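Local structure of uncharacterized protein (Sus scrofa, 5BNF) at residues Lys190-His195 with Thr225-Tyr230; Val176-Leu181 with Gln214-Gly219; His66-Cys71 with Ala148-Gly153; Arg16-Tyr21 with Arg32-Ile37; Lys39-Ala44 with Asp59-Leu64. The protein is porcine CD38, a member of the ADP-ribosyl cyclase family with a helical part and a four-stranded parallel sheet, tied together by five disulfides. All blocks are in the same frame, centred on the assembly; numbering follows the deposited sequence.

Contact 1 of 5, residues Lys190-His195 with Thr225-Tyr230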
# COMPACT_ATOMS: atom_id res chain seq x y z
N LYS A 190 16.88 -1.27 4.45
CA LYS A 190 17.68 -2.18 3.66
C LYS A 190 16.98 -2.46 2.35
O LYS A 190 15.78 -2.73 2.33
CB LYS A 190 17.91 -3.49 4.43
CG LYS A 190 18.81 -3.32 5.65
CD LYS A 190 18.57 -4.39 6.70
CE LYS A 190 18.55 -5.79 6.10
NZ LYS A 190 19.78 -6.11 5.33
N ALA A 191 17.72 -2.38 1.26
CA ALA A 191 17.12 -2.64 -0.04
C ALA A 191 17.70 -3.91 -0.63
O ALA A 191 18.89 -4.17 -0.49
CB ALA A 191 17.39 -1.46 -0.98
N TRP A 192 16.84 -4.71 -1.25
CA TRP A 192 17.27 -5.96 -1.88
C TRP A 192 16.93 -5.86 -3.36
O TRP A 192 15.77 -5.67 -3.73
CB TRP A 192 16.54 -7.18 -1.30
CG TRP A 192 16.68 -7.38 0.19
CD1 TRP A 192 15.81 -6.98 1.16
CD2 TRP A 192 17.77 -8.02 0.87
NE1 TRP A 192 16.30 -7.32 2.41
CE2 TRP A 192 17.50 -7.96 2.25
CE3 TRP A 192 18.96 -8.63 0.44
CZ2 TRP A 192 18.36 -8.49 3.22
CZ3 TRP A 192 19.82 -9.15 1.40
CH2 TRP A 192 19.52 -9.08 2.77
N VAL A 193 17.95 -5.97 -4.21
CA VAL A 193 17.72 -5.93 -5.65
C VAL A 193 17.78 -7.38 -6.12
O VAL A 193 18.81 -8.06 -5.99
CB VAL A 193 18.80 -5.09 -6.38
CG1 VAL A 193 18.57 -5.12 -7.87
CG2 VAL A 193 18.76 -3.66 -5.88
N ILE A 194 16.66 -7.86 -6.65
CA ILE A 194 16.55 -9.24 -7.10
C ILE A 194 17.00 -9.41 -8.54
O ILE A 194 16.58 -8.66 -9.42
CB ILE A 194 15.11 -9.74 -6.99
CG1 ILE A 194 14.47 -9.22 -5.70
CG2 ILE A 194 15.09 -11.25 -7.01
CD1 ILE A 194 15.25 -9.55 -4.45
N HIS A 195 17.84 -10.40 -8.76
CA HIS A 195 18.35 -10.70 -10.10
C HIS A 195 18.02 -12.13 -10.49
O HIS A 195 18.05 -13.04 -9.65
CB HIS A 195 19.87 -10.52 -10.16
CG HIS A 195 20.33 -9.11 -9.98
ND1 HIS A 195 19.72 -8.04 -10.60
CD2 HIS A 195 21.37 -8.59 -9.28
CE1 HIS A 195 20.36 -6.93 -10.29
NE2 HIS A 195 21.36 -7.23 -9.49
N THR A 225 21.42 0.40 3.26
CA THR A 225 22.26 -0.68 2.77
C THR A 225 21.53 -1.29 1.59
O THR A 225 20.31 -1.29 1.54
CB THR A 225 22.51 -1.77 3.83
OG1 THR A 225 21.27 -2.36 4.23
CG2 THR A 225 23.21 -1.18 5.06
N CYS A 226 22.29 -1.81 0.63
CA CYS A 226 21.72 -2.44 -0.55
C CYS A 226 22.49 -3.73 -0.83
O CYS A 226 23.71 -3.77 -0.78
CB CYS A 226 21.84 -1.50 -1.74
SG CYS A 226 21.09 -2.10 -3.28
N GLN A 227 21.75 -4.79 -1.14
CA GLN A 227 22.33 -6.08 -1.41
C GLN A 227 21.63 -6.67 -2.60
O GLN A 227 20.47 -6.36 -2.87
CB GLN A 227 22.15 -7.00 -0.21
CG GLN A 227 23.43 -7.30 0.56
CD GLN A 227 23.18 -8.20 1.76
OE1 GLN A 227 22.49 -7.81 2.70
NE2 GLN A 227 23.74 -9.41 1.72
N GLU A 228 22.34 -7.54 -3.32
CA GLU A 228 21.80 -8.17 -4.51
C GLU A 228 21.59 -9.66 -4.29
O GLU A 228 22.44 -10.33 -3.73
CB GLU A 228 22.74 -7.89 -5.68
CG GLU A 228 23.03 -6.40 -5.82
CD GLU A 228 23.63 -5.99 -7.15
OE1 GLU A 228 23.17 -6.51 -8.19
OE2 GLU A 228 24.54 -5.14 -7.17
N ASN A 229 20.44 -10.17 -4.73
CA ASN A 229 20.08 -11.57 -4.56
C ASN A 229 19.38 -12.18 -5.77
O ASN A 229 18.59 -11.52 -6.44
CB ASN A 229 19.17 -11.74 -3.35
CG ASN A 229 19.78 -12.59 -2.27
OD1 ASN A 229 20.70 -12.16 -1.58
ND2 ASN A 229 19.29 -13.82 -2.14
N TYR A 230 19.68 -13.45 -6.05
CA TYR A 230 19.05 -14.18 -7.15
C TYR A 230 17.82 -14.84 -6.54
O TYR A 230 16.70 -14.37 -6.69
CB TYR A 230 19.96 -15.29 -7.68
CG TYR A 230 21.39 -14.90 -7.93
CD1 TYR A 230 21.73 -14.03 -8.97
CD2 TYR A 230 22.42 -15.43 -7.15
CE1 TYR A 230 23.06 -13.69 -9.22
CE2 TYR A 230 23.75 -15.10 -7.39
CZ TYR A 230 24.07 -14.24 -8.43
OH TYR A 230 25.39 -13.93 -8.68
O HOH W 1 20.67 -4.46 2.10
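The benzo part of the Trp-192 indole lies alongside Gln-227, both side chains pointing the same way from one face of a parallel sheet. Gln-227 CB sits 3.6 Å from Trp-192 CE3; its chain is extended beyond CG, and OE1 lies 3.2 Å from Trp-192 CH2, with amide and ring planes 43° apart. On the same face Lys-190 runs beside Thr-225, its CG 3.0 Å from Thr-225 OG1. That hydroxyl is hydrogen-bonded to a water, which donates to Ala-191 O.

Beneath the side chains the strands pair in parallel register. Ala-191, Val-193 and His-195 give their N-H to the carbonyls of Thr-225, Gln-227 and Asn-229, and Gln-227 and Asn-229 give theirs back to Ala-191 and Val-193. Val-193 N lies 2.9 Å from Gln-227 O.

The other face carries Ala-191, Val-193, Cys-226 and Glu-228. Val-193 CG2 packs on Cys-226 SG at 3.8 Å. Near the strand ends His-195 NE2 donates to Glu-228 OE1, a His-carboxylate bond modelled very short, so its exact length is doubtful.

Strand 223-229 is an outermost strand of the sheet; strand 153-160 flanks 186-194 on its other side, where Phe-158 stacks on Trp-192. Helix 208-219 links the two paired strands in a beta-alpha-beta crossover and packs on the Val-193 and Cys-226 face through Ile-210.

Contact 2 of 5, residues Val176-Leu181 with Gln214-Gly219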
# COMPACT_ATOMS: atom_id res chain seq x y z
N VAL A 176 5.94 8.54 -2.23
CA VAL A 176 5.18 8.61 -0.99
C VAL A 176 5.83 7.92 0.22
O VAL A 176 6.28 8.59 1.14
CB VAL A 176 3.78 8.01 -1.18
CG1 VAL A 176 3.06 7.96 0.16
CG2 VAL A 176 3.00 8.85 -2.17
N GLU A 177 5.86 6.60 0.19
CA GLU A 177 6.40 5.82 1.30
C GLU A 177 7.76 6.21 1.84
O GLU A 177 7.86 6.54 3.02
CB GLU A 177 6.36 4.33 0.93
CG GLU A 177 4.95 3.85 0.70
CD GLU A 177 4.87 2.47 0.09
OE1 GLU A 177 5.61 2.21 -0.87
OE2 GLU A 177 4.06 1.66 0.57
N VAL A 178 8.81 6.20 1.02
CA VAL A 178 10.14 6.57 1.52
C VAL A 178 10.16 7.86 2.33
O VAL A 178 10.83 7.93 3.36
CB VAL A 178 11.20 6.75 0.40
CG1 VAL A 178 12.59 6.50 0.96
CG2 VAL A 178 10.94 5.81 -0.74
N HIS A 179 9.43 8.87 1.86
CA HIS A 179 9.39 10.17 2.53
C HIS A 179 8.57 10.17 3.81
O HIS A 179 8.74 11.04 4.65
CB HIS A 179 8.83 11.24 1.59
CG HIS A 179 9.62 11.42 0.34
ND1 HIS A 179 10.81 12.11 0.31
CD2 HIS A 179 9.43 10.94 -0.91
CE1 HIS A 179 11.32 12.05 -0.91
NE2 HIS A 179 10.50 11.34 -1.67
N SER A 180 7.69 9.19 3.97
CA SER A 180 6.86 9.13 5.18
C SER A 180 7.51 8.33 6.30
O SER A 180 6.92 8.17 7.37
CB SER A 180 5.49 8.55 4.85
OG SER A 180 4.72 9.46 4.08
N LEU A 181 8.71 7.81 6.08
CA LEU A 181 9.40 7.06 7.12
C LEU A 181 9.84 8.04 8.20
O LEU A 181 10.39 9.10 7.90
CB LEU A 181 10.61 6.33 6.55
CG LEU A 181 10.29 5.20 5.57
CD1 LEU A 181 11.56 4.77 4.85
CD2 LEU A 181 9.68 4.04 6.33
N GLN A 214 19.32 6.28 -1.78
CA GLN A 214 20.30 6.49 -0.73
C GLN A 214 20.36 7.97 -0.30
O GLN A 214 20.34 8.28 0.89
CB GLN A 214 21.66 6.01 -1.20
CG GLN A 214 22.84 6.60 -0.44
CD GLN A 214 23.66 5.55 0.26
OE1 GLN A 214 24.15 4.60 -0.36
NE2 GLN A 214 23.83 5.70 1.57
N LEU A 215 20.43 8.88 -1.27
CA LEU A 215 20.49 10.31 -0.93
C LEU A 215 19.26 10.74 -0.16
O LEU A 215 19.35 11.56 0.75
CB LEU A 215 20.66 11.15 -2.19
CG LEU A 215 22.10 11.46 -2.62
CD1 LEU A 215 23.05 10.30 -2.34
CD2 LEU A 215 22.10 11.81 -4.09
N ILE A 216 18.10 10.20 -0.51
CA ILE A 216 16.89 10.53 0.21
C ILE A 216 17.07 10.17 1.68
O ILE A 216 16.82 10.98 2.56
CB ILE A 216 15.69 9.73 -0.33
CG1 ILE A 216 15.26 10.28 -1.70
CG2 ILE A 216 14.56 9.76 0.69
CD1 ILE A 216 14.17 9.46 -2.38
N LEU A 217 17.54 8.95 1.93
CA LEU A 217 17.74 8.45 3.28
C LEU A 217 18.86 9.11 4.08
O LEU A 217 18.70 9.35 5.27
CB LEU A 217 17.96 6.94 3.22
CG LEU A 217 16.72 6.21 2.73
CD1 LEU A 217 17.07 4.83 2.22
CD2 LEU A 217 15.71 6.12 3.87
N ARG A 218 19.99 9.41 3.44
CA ARG A 218 21.09 10.05 4.14
C ARG A 218 20.72 11.48 4.52
O ARG A 218 21.32 12.07 5.43
CB ARG A 218 22.36 10.07 3.29
CG ARG A 218 23.19 8.80 3.33
CD ARG A 218 24.46 8.96 2.50
NE ARG A 218 25.68 9.02 3.31
CZ ARG A 218 26.36 7.96 3.72
NH1 ARG A 218 25.96 6.74 3.40
NH2 ARG A 218 27.46 8.11 4.46
N GLY A 219 19.75 12.05 3.83
CA GLY A 219 19.34 13.41 4.13
C GLY A 219 18.75 13.47 5.53
O GLY A 219 18.84 14.49 6.21
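Ile-216, with the most surface buried here, meets Val-178 through CG2 and His-179 through CD1, so its two branches serve different partners. Its CG2 stands anti to the backbone N and comes 3.8 Å from CG1 of Val-178, the closest approach between the segments; the two side chains cross at about a right angle. Val-178 CG1, itself anti to its backbone N (chi1 -155°), also lies 4.3 Å from Leu-217 CD2, and so touches two successive residues of the helix.

Beside this pair, the imidazole of His-179 brings CE1 to 4.1 Å from Ile-216 CD1, again with the side chains crossing at about a right angle. Leu-181 adds a looser touch through CD1 to Leu-217 CD2.

The two helical segments run 22° from parallel, and their axes stay 10.6 Å apart at closest approach. Phe-167, from a loop, touches both Val-178 and Ile-216, while Lys-220 NZ, next to the 214-219 segment, is hydrogen-bonded to His-179 O.

No hydrogen bond joins the segments themselves. Branch tips spanning widely spaced axes imply nondirectional van der Waals packing, with hydrophobic burial centred on Ile-216 and Val-178 and Leu-217 beside them.

Contact 3 of 5, residues His66-Cys71 with Ala148-Gly153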
# COMPACT_ATOMS: atom_id res chain seq x y z
N HIS A 66 -6.95 0.70 12.12
CA HIS A 66 -5.56 0.92 12.46
C HIS A 66 -4.94 -0.30 13.14
O HIS A 66 -5.61 -1.02 13.88
CB HIS A 66 -5.40 2.14 13.38
CG HIS A 66 -4.00 2.34 13.87
ND1 HIS A 66 -3.41 1.50 14.79
CD2 HIS A 66 -3.06 3.24 13.52
CE1 HIS A 66 -2.16 1.88 14.98
NE2 HIS A 66 -1.92 2.93 14.23
N GLN A 67 -3.66 -0.51 12.87
CA GLN A 67 -2.92 -1.62 13.45
C GLN A 67 -1.43 -1.37 13.25
O GLN A 67 -0.98 -1.19 12.13
CB GLN A 67 -3.32 -2.93 12.75
CG GLN A 67 -2.26 -3.52 11.84
CD GLN A 67 -2.75 -4.70 11.03
OE1 GLN A 67 -3.71 -4.59 10.28
NE2 GLN A 67 -2.08 -5.84 11.18
N THR A 68 -0.66 -1.33 14.34
CA THR A 68 0.77 -1.12 14.19
C THR A 68 1.50 -2.44 14.20
O THR A 68 1.42 -3.22 15.14
CB THR A 68 1.34 -0.21 15.29
OG1 THR A 68 0.89 1.14 15.07
CG2 THR A 68 2.87 -0.23 15.26
N VAL A 69 2.21 -2.70 13.11
CA VAL A 69 2.97 -3.93 12.93
C VAL A 69 4.27 -3.93 13.73
O VAL A 69 4.78 -2.87 14.11
CB VAL A 69 3.26 -4.15 11.41
CG1 VAL A 69 3.02 -2.86 10.64
CG2 VAL A 69 4.69 -4.62 11.19
N PRO A 70 4.80 -5.12 14.03
CA PRO A 70 6.05 -5.24 14.79
C PRO A 70 7.18 -4.50 14.10
O PRO A 70 7.23 -4.43 12.87
CB PRO A 70 6.29 -6.74 14.81
CG PRO A 70 4.91 -7.29 14.86
CD PRO A 70 4.19 -6.45 13.83
N CYS A 71 8.10 -3.96 14.89
CA CYS A 71 9.24 -3.26 14.32
C CYS A 71 10.09 -4.29 13.59
O CYS A 71 10.02 -5.48 13.90
CB CYS A 71 10.04 -2.59 15.42
SG CYS A 71 9.04 -1.42 16.39
N ALA A 148 3.88 3.62 6.24
CA ALA A 148 5.25 4.11 6.32
C ALA A 148 5.49 4.91 7.59
O ALA A 148 6.56 4.82 8.21
CB ALA A 148 5.57 4.97 5.10
N GLU A 149 4.50 5.70 7.99
CA GLU A 149 4.62 6.51 9.19
C GLU A 149 4.71 5.67 10.47
O GLU A 149 5.36 6.06 11.43
CB GLU A 149 3.43 7.48 9.28
CG GLU A 149 3.32 8.44 8.11
CD GLU A 149 2.15 9.41 8.26
OE1 GLU A 149 1.03 8.96 8.57
OE2 GLU A 149 2.34 10.63 8.05
N ASN A 150 4.06 4.50 10.48
CA ASN A 150 4.07 3.63 11.64
C ASN A 150 5.20 2.61 11.64
O ASN A 150 5.25 1.72 12.49
CB ASN A 150 2.74 2.86 11.75
CG ASN A 150 1.54 3.77 11.91
OD1 ASN A 150 1.56 4.72 12.70
ND2 ASN A 150 0.48 3.48 11.18
N ALA A 151 6.11 2.73 10.68
CA ALA A 151 7.23 1.80 10.59
C ALA A 151 8.25 2.14 11.67
O ALA A 151 8.50 3.31 11.95
CB ALA A 151 7.87 1.87 9.22
N CYS A 152 8.81 1.11 12.29
CA CYS A 152 9.81 1.30 13.34
C CYS A 152 10.92 0.27 13.20
O CYS A 152 10.71 -0.82 12.66
CB CYS A 152 9.18 1.19 14.73
SG CYS A 152 8.11 -0.27 14.99
N GLY A 153 12.11 0.64 13.69
CA GLY A 153 13.25 -0.25 13.62
C GLY A 153 13.88 -0.28 12.24
O GLY A 153 14.22 0.75 11.67
O HOH W 2 7.57 -1.61 11.53
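Cys-71 and Cys-152 are joined by a disulfide that pins the loop between helix 59-64 and strand 75-77 to the link leading from helix 135-149 into strand 153-160 of the parallel sheet. The covalent bond runs SG to SG at 2.0 Å, with a torsion of -93° about it. Cys-152 SG stands between its backbone N and carbonyl carbon (chi1 49°), whereas Cys-71 SG lies anti to its carbonyl carbon. The Cys-71 CB methylene rests 3.3 Å from Cys-152 O.

Hydrogen bonding between the segments goes through one water. It donates to Pro-70 O and accepts from Cys-152 N, each at 3.1 Å, and so connects the two backbones beside the disulfide. Cys-152 also makes a backbone hydrogen bond with Asp-72, the residue after Cys-71.

Van der Waals contact is lighter and centres on Asn-150, the first residue to leave helical torsions after helix 135-149. Thr-68 crosses it obliquely: OG1 lies 4.2 Å from Asn-150 CG, and the CG2 methyl approaches the Asn-150 carbonyl oxygen. At the start of the loop segment, the exposed His-66 reaches toward Asn-150 tip to tip, with ring and amide planes 73° apart, and the nearest pair is His-66 NE2 and Asn-150 ND2 at 3.9 Å.

Contact 4 of 5, residues Arg16-Tyr21 with Arg32-Ile37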
# COMPACT_ATOMS: atom_id res chain seq x y z
N ARG A 16 -16.43 -10.61 4.42
CA ARG A 16 -15.82 -11.92 4.60
C ARG A 16 -14.35 -11.77 4.95
O ARG A 16 -13.90 -12.21 6.02
CB ARG A 16 -15.93 -12.74 3.31
CG ARG A 16 -15.04 -13.97 3.32
CD ARG A 16 -14.49 -14.27 1.94
NE ARG A 16 -15.09 -15.46 1.35
CZ ARG A 16 -15.73 -15.48 0.18
NH1 ARG A 16 -15.86 -14.36 -0.52
NH2 ARG A 16 -16.22 -16.62 -0.29
N ARG A 17 -13.60 -11.17 4.04
CA ARG A 17 -12.17 -10.96 4.21
C ARG A 17 -11.83 -10.44 5.59
O ARG A 17 -10.96 -10.98 6.27
CB ARG A 17 -11.63 -10.00 3.15
CG ARG A 17 -11.61 -10.57 1.74
CD ARG A 17 -10.79 -9.70 0.80
NE ARG A 17 -10.71 -10.27 -0.54
CZ ARG A 17 -10.04 -9.72 -1.54
NH1 ARG A 17 -9.40 -8.58 -1.35
NH2 ARG A 17 -10.03 -10.30 -2.73
N CYS A 18 -12.53 -9.39 6.02
CA CYS A 18 -12.28 -8.82 7.33
C CYS A 18 -12.33 -9.86 8.45
O CYS A 18 -11.41 -9.96 9.26
CB CYS A 18 -13.27 -7.70 7.62
SG CYS A 18 -13.15 -7.02 9.30
N TYR A 19 -13.42 -10.62 8.52
CA TYR A 19 -13.53 -11.63 9.56
C TYR A 19 -12.40 -12.63 9.45
O TYR A 19 -11.67 -12.85 10.41
CB TYR A 19 -14.89 -12.34 9.49
CG TYR A 19 -15.99 -11.56 10.18
CD1 TYR A 19 -15.84 -11.13 11.50
CD2 TYR A 19 -17.17 -11.24 9.51
CE1 TYR A 19 -16.84 -10.40 12.14
CE2 TYR A 19 -18.18 -10.51 10.15
CZ TYR A 19 -18.00 -10.09 11.46
OH TYR A 19 -18.98 -9.36 12.10
N THR A 20 -12.23 -13.22 8.27
CA THR A 20 -11.16 -14.18 8.07
C THR A 20 -9.82 -13.65 8.59
O THR A 20 -8.95 -14.42 9.01
CB THR A 20 -11.00 -14.53 6.59
OG1 THR A 20 -12.22 -15.12 6.11
CG2 THR A 20 -9.87 -15.52 6.39
N TYR A 21 -9.66 -12.33 8.58
CA TYR A 21 -8.43 -11.71 9.04
C TYR A 21 -8.30 -11.68 10.56
O TYR A 21 -7.27 -12.05 11.11
CB TYR A 21 -8.30 -10.28 8.50
CG TYR A 21 -6.94 -9.65 8.75
CD1 TYR A 21 -5.85 -9.95 7.94
CD2 TYR A 21 -6.74 -8.77 9.81
CE1 TYR A 21 -4.59 -9.39 8.18
CE2 TYR A 21 -5.49 -8.20 10.06
CZ TYR A 21 -4.42 -8.51 9.24
OH TYR A 21 -3.20 -7.94 9.46
N ARG A 32 -11.63 -6.50 17.02
CA ARG A 32 -12.21 -5.55 16.08
C ARG A 32 -13.55 -6.06 15.52
O ARG A 32 -13.81 -7.27 15.52
CB ARG A 32 -11.22 -5.30 14.94
CG ARG A 32 -10.91 -3.82 14.70
CD ARG A 32 -10.48 -3.12 15.99
NE ARG A 32 -9.08 -3.38 16.36
CZ ARG A 32 -8.04 -2.84 15.75
NH1 ARG A 32 -8.22 -2.00 14.74
NH2 ARG A 32 -6.80 -3.12 16.16
N ASP A 33 -14.39 -5.14 15.04
CA ASP A 33 -15.69 -5.49 14.48
C ASP A 33 -15.75 -5.26 12.97
O ASP A 33 -15.66 -4.14 12.50
CB ASP A 33 -16.80 -4.69 15.15
CG ASP A 33 -18.13 -4.83 14.44
OD1 ASP A 33 -18.55 -5.97 14.16
OD2 ASP A 33 -18.77 -3.79 14.16
N CYS A 34 -15.95 -6.34 12.23
CA CYS A 34 -15.99 -6.28 10.78
C CYS A 34 -17.15 -5.53 10.14
O CYS A 34 -16.95 -4.82 9.15
CB CYS A 34 -15.91 -7.70 10.23
SG CYS A 34 -14.23 -8.36 10.39
N GLN A 35 -18.35 -5.69 10.67
CA GLN A 35 -19.50 -4.99 10.11
C GLN A 35 -19.31 -3.48 10.24
O GLN A 35 -19.70 -2.72 9.35
CB GLN A 35 -20.79 -5.43 10.81
CG GLN A 35 -21.98 -4.47 10.67
CD GLN A 35 -22.35 -4.14 9.23
OE1 GLN A 35 -22.49 -5.03 8.39
NE2 GLN A 35 -22.55 -2.85 8.95
N LYS A 36 -18.71 -3.05 11.34
CA LYS A 36 -18.45 -1.63 11.58
C LYS A 36 -17.51 -1.13 10.50
O LYS A 36 -17.71 -0.05 9.94
CB LYS A 36 -17.80 -1.44 12.95
CG LYS A 36 -18.48 -0.42 13.84
CD LYS A 36 -18.68 -0.98 15.24
CE LYS A 36 -17.35 -1.41 15.87
NZ LYS A 36 -17.56 -2.08 17.18
N ILE A 37 -16.47 -1.92 10.22
CA ILE A 37 -15.48 -1.57 9.21
C ILE A 37 -16.15 -1.44 7.84
O ILE A 37 -16.02 -0.41 7.18
CB ILE A 37 -14.37 -2.65 9.13
CG1 ILE A 37 -13.60 -2.73 10.45
CG2 ILE A 37 -13.40 -2.31 8.01
CD1 ILE A 37 -12.75 -1.51 10.77
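Asp-33 brings OD1 to 4.0 Å from Tyr-19 OH, a loose approach. It occupies the N-cap position of helix 34-45, where its carboxylate accepts from Lys-36 N, although the modelled place of the accepting oxygen is somewhat doubtful.

Cys-34 follows and carries the contact. Its SG bonds to Cys-18 SG at 2.0 Å, with a torsion of -87° about the bridge, and this disulfide ties the first turn of helix 34-45 to helix 10-25. Cys-18 SG, anti to its backbone N (chi1 174°), extends from its helix to meet it. The ring of Tyr-19, the residue next to Cys-18 in helix 10-25, lies against the same Cys-34: Cys-34 CB stands over the centre of one face, 3.4 Å from the ring centroid, in a CH-pi contact. The sulfur also lies over the face, 3.7 Å from the centroid and nearest to CD1, making a sulfur-aromatic contact.

Gln-35 only brushes the tyrosine, its backbone N near Tyr-19 OH, while its side chain leads away. Three residues after Cys-34, Ile-37 comes within 4.5 Å of the disulfide, measured from its CG1 to Cys-18 SG, on the side where Ile-105 of helix 101-106 also touches Cys-18.

Contact 5 of 5, residues Lys39-Ala44 with Asp59-Leu64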
# COMPACT_ATOMS: atom_id res chain seq x y z
N LYS A 39 -19.09 -0.87 7.02
CA LYS A 39 -19.97 0.29 6.97
C LYS A 39 -19.15 1.54 6.66
O LYS A 39 -19.54 2.35 5.82
CB LYS A 39 -20.68 0.47 8.32
CG LYS A 39 -21.66 1.63 8.35
CD LYS A 39 -22.82 1.39 7.40
CE LYS A 39 -23.78 2.56 7.41
NZ LYS A 39 -24.85 2.38 6.40
N ALA A 40 -18.03 1.69 7.35
CA ALA A 40 -17.15 2.83 7.15
C ALA A 40 -16.56 2.89 5.74
O ALA A 40 -16.52 3.95 5.11
CB ALA A 40 -16.04 2.78 8.16
N PHE A 41 -16.10 1.74 5.26
CA PHE A 41 -15.53 1.65 3.93
C PHE A 41 -16.57 2.19 2.96
O PHE A 41 -16.34 3.18 2.27
CB PHE A 41 -15.23 0.18 3.60
CG PHE A 41 -14.07 -0.01 2.66
CD1 PHE A 41 -13.80 0.92 1.65
CD2 PHE A 41 -13.27 -1.14 2.76
CE1 PHE A 41 -12.74 0.72 0.76
CE2 PHE A 41 -12.21 -1.35 1.88
CZ PHE A 41 -11.94 -0.42 0.88
N THR A 42 -17.72 1.52 2.94
CA THR A 42 -18.83 1.88 2.07
C THR A 42 -19.31 3.32 2.24
O THR A 42 -19.52 4.04 1.26
CB THR A 42 -20.02 0.93 2.30
OG1 THR A 42 -19.60 -0.42 2.08
CG2 THR A 42 -21.15 1.26 1.36
N ASP A 43 -19.48 3.76 3.48
CA ASP A 43 -19.93 5.11 3.76
C ASP A 43 -19.00 6.17 3.20
O ASP A 43 -19.42 7.29 2.90
CB ASP A 43 -20.07 5.33 5.26
CG ASP A 43 -21.28 4.64 5.83
OD1 ASP A 43 -21.91 3.84 5.09
OD2 ASP A 43 -21.61 4.88 7.01
N ALA A 44 -17.74 5.80 3.06
CA ALA A 44 -16.72 6.70 2.56
C ALA A 44 -16.85 7.11 1.09
O ALA A 44 -16.40 8.19 0.72
CB ALA A 44 -15.34 6.09 2.79
N ASP A 59 -11.15 8.84 7.26
CA ASP A 59 -10.76 8.94 8.66
C ASP A 59 -11.37 7.80 9.47
O ASP A 59 -10.65 6.96 10.01
CB ASP A 59 -11.20 10.29 9.26
CG ASP A 59 -10.44 11.46 8.67
OD1 ASP A 59 -9.33 11.25 8.14
OD2 ASP A 59 -10.95 12.60 8.74
N LEU A 60 -12.69 7.76 9.53
CA LEU A 60 -13.40 6.72 10.26
C LEU A 60 -12.80 5.36 9.96
O LEU A 60 -12.47 4.59 10.87
CB LEU A 60 -14.88 6.74 9.87
CG LEU A 60 -15.92 5.90 10.62
CD1 LEU A 60 -15.54 4.44 10.60
CD2 LEU A 60 -16.03 6.37 12.06
N LEU A 61 -12.65 5.05 8.68
CA LEU A 61 -12.11 3.76 8.27
C LEU A 61 -10.67 3.51 8.74
O LEU A 61 -10.34 2.41 9.16
CB LEU A 61 -12.18 3.61 6.75
CG LEU A 61 -11.72 2.26 6.20
CD1 LEU A 61 -12.54 1.14 6.81
CD2 LEU A 61 -11.86 2.27 4.70
N MET A 62 -9.82 4.53 8.68
CA MET A 62 -8.44 4.38 9.10
C MET A 62 -8.34 4.25 10.61
O MET A 62 -7.37 3.71 11.14
CB MET A 62 -7.60 5.57 8.62
CG MET A 62 -7.55 5.66 7.11
SD MET A 62 -7.01 4.10 6.38
CE MET A 62 -5.58 4.61 5.50
N LYS A 63 -9.36 4.76 11.30
CA LYS A 63 -9.42 4.71 12.75
C LYS A 63 -9.86 3.32 13.21
O LYS A 63 -9.27 2.75 14.11
CB LYS A 63 -10.40 5.78 13.26
CG LYS A 63 -10.38 6.01 14.75
CD LYS A 63 -11.34 7.12 15.13
CE LYS A 63 -11.13 7.59 16.56
NZ LYS A 63 -12.19 8.55 16.99
N LEU A 64 -10.89 2.78 12.57
CA LEU A 64 -11.39 1.46 12.93
C LEU A 64 -10.52 0.32 12.43
O LEU A 64 -10.66 -0.81 12.87
CB LEU A 64 -12.80 1.27 12.40
CG LEU A 64 -13.90 2.18 12.95
CD1 LEU A 64 -15.19 1.85 12.22
CD2 LEU A 64 -14.07 1.99 14.45
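Leu-61 places its CD2 methyl over one face of the Phe-41 ring, 4.0 Å from the ring centroid and 21° off the normal, a CH-pi contact. The methyl is offset toward the rim, with Phe-41 CG its nearest ring atom at 3.8 Å, and the two side chains cross obliquely. Its other branch, CD1, turns to the helix backbone and lies 3.9 Å from Phe-41 N and 4.1 Å from Ala-40 CB.

Ala-40 is where the backbones come nearest, its CA 5.2 Å from that of Leu-61. With only a methyl projecting toward the partner helix, it lets Leu-60, Leu-61 and Leu-64 gather round CB. Leu-64 CD1 is 4.3 Å from Ala-40 CB; the approach of Leu-60 is modelled too short for its distance to be trusted.

What positions these groups is the helical frame. Leu-61 points at helix 34-45, its CG anti to the backbone N (chi1 -176°), while the Phe-41 ring lies at the side of the interface with one face against Leu-61 CD2. The segments run antiparallel at 161°, their axes 8.5 Å apart.

Farther out, Phe-41 sits in an aromatic group, edge-to-face with Trp-111 and with Phe-10 and also meeting Phe-139 of helix 135-149. Helix 101-106 lies beneath both partners, with Ile-105 and Ala-106 against Phe-41 and Leu-102 against Leu-61.

How the contacts relate
Contacts 4 and 5 are neighbours in the helical part, centres 12 Å apart: they share helix 34-45, and Ile-37 of contact 4 packs on Leu-61 and Leu-64 of contact 5. Segment 66-71 of contact 3 comes just after segment 59-64 of contact 5 and reaches back to contact 4 through two probable hydrogen bonds, His-66 O to Arg-32 NH1 and Gln-67 NE2 to Tyr-21 OH. Contact 3 also touches contact 2, where Ser-180 and Leu-181 pack on Ala-148, and so lies between the helical part and the sheet part. Contacts 1 and 2 alternate along the chain, their centres 17 Å apart without touching. Contact 1 lies about 37 Å from contact 5, centre to centre, across the molecule.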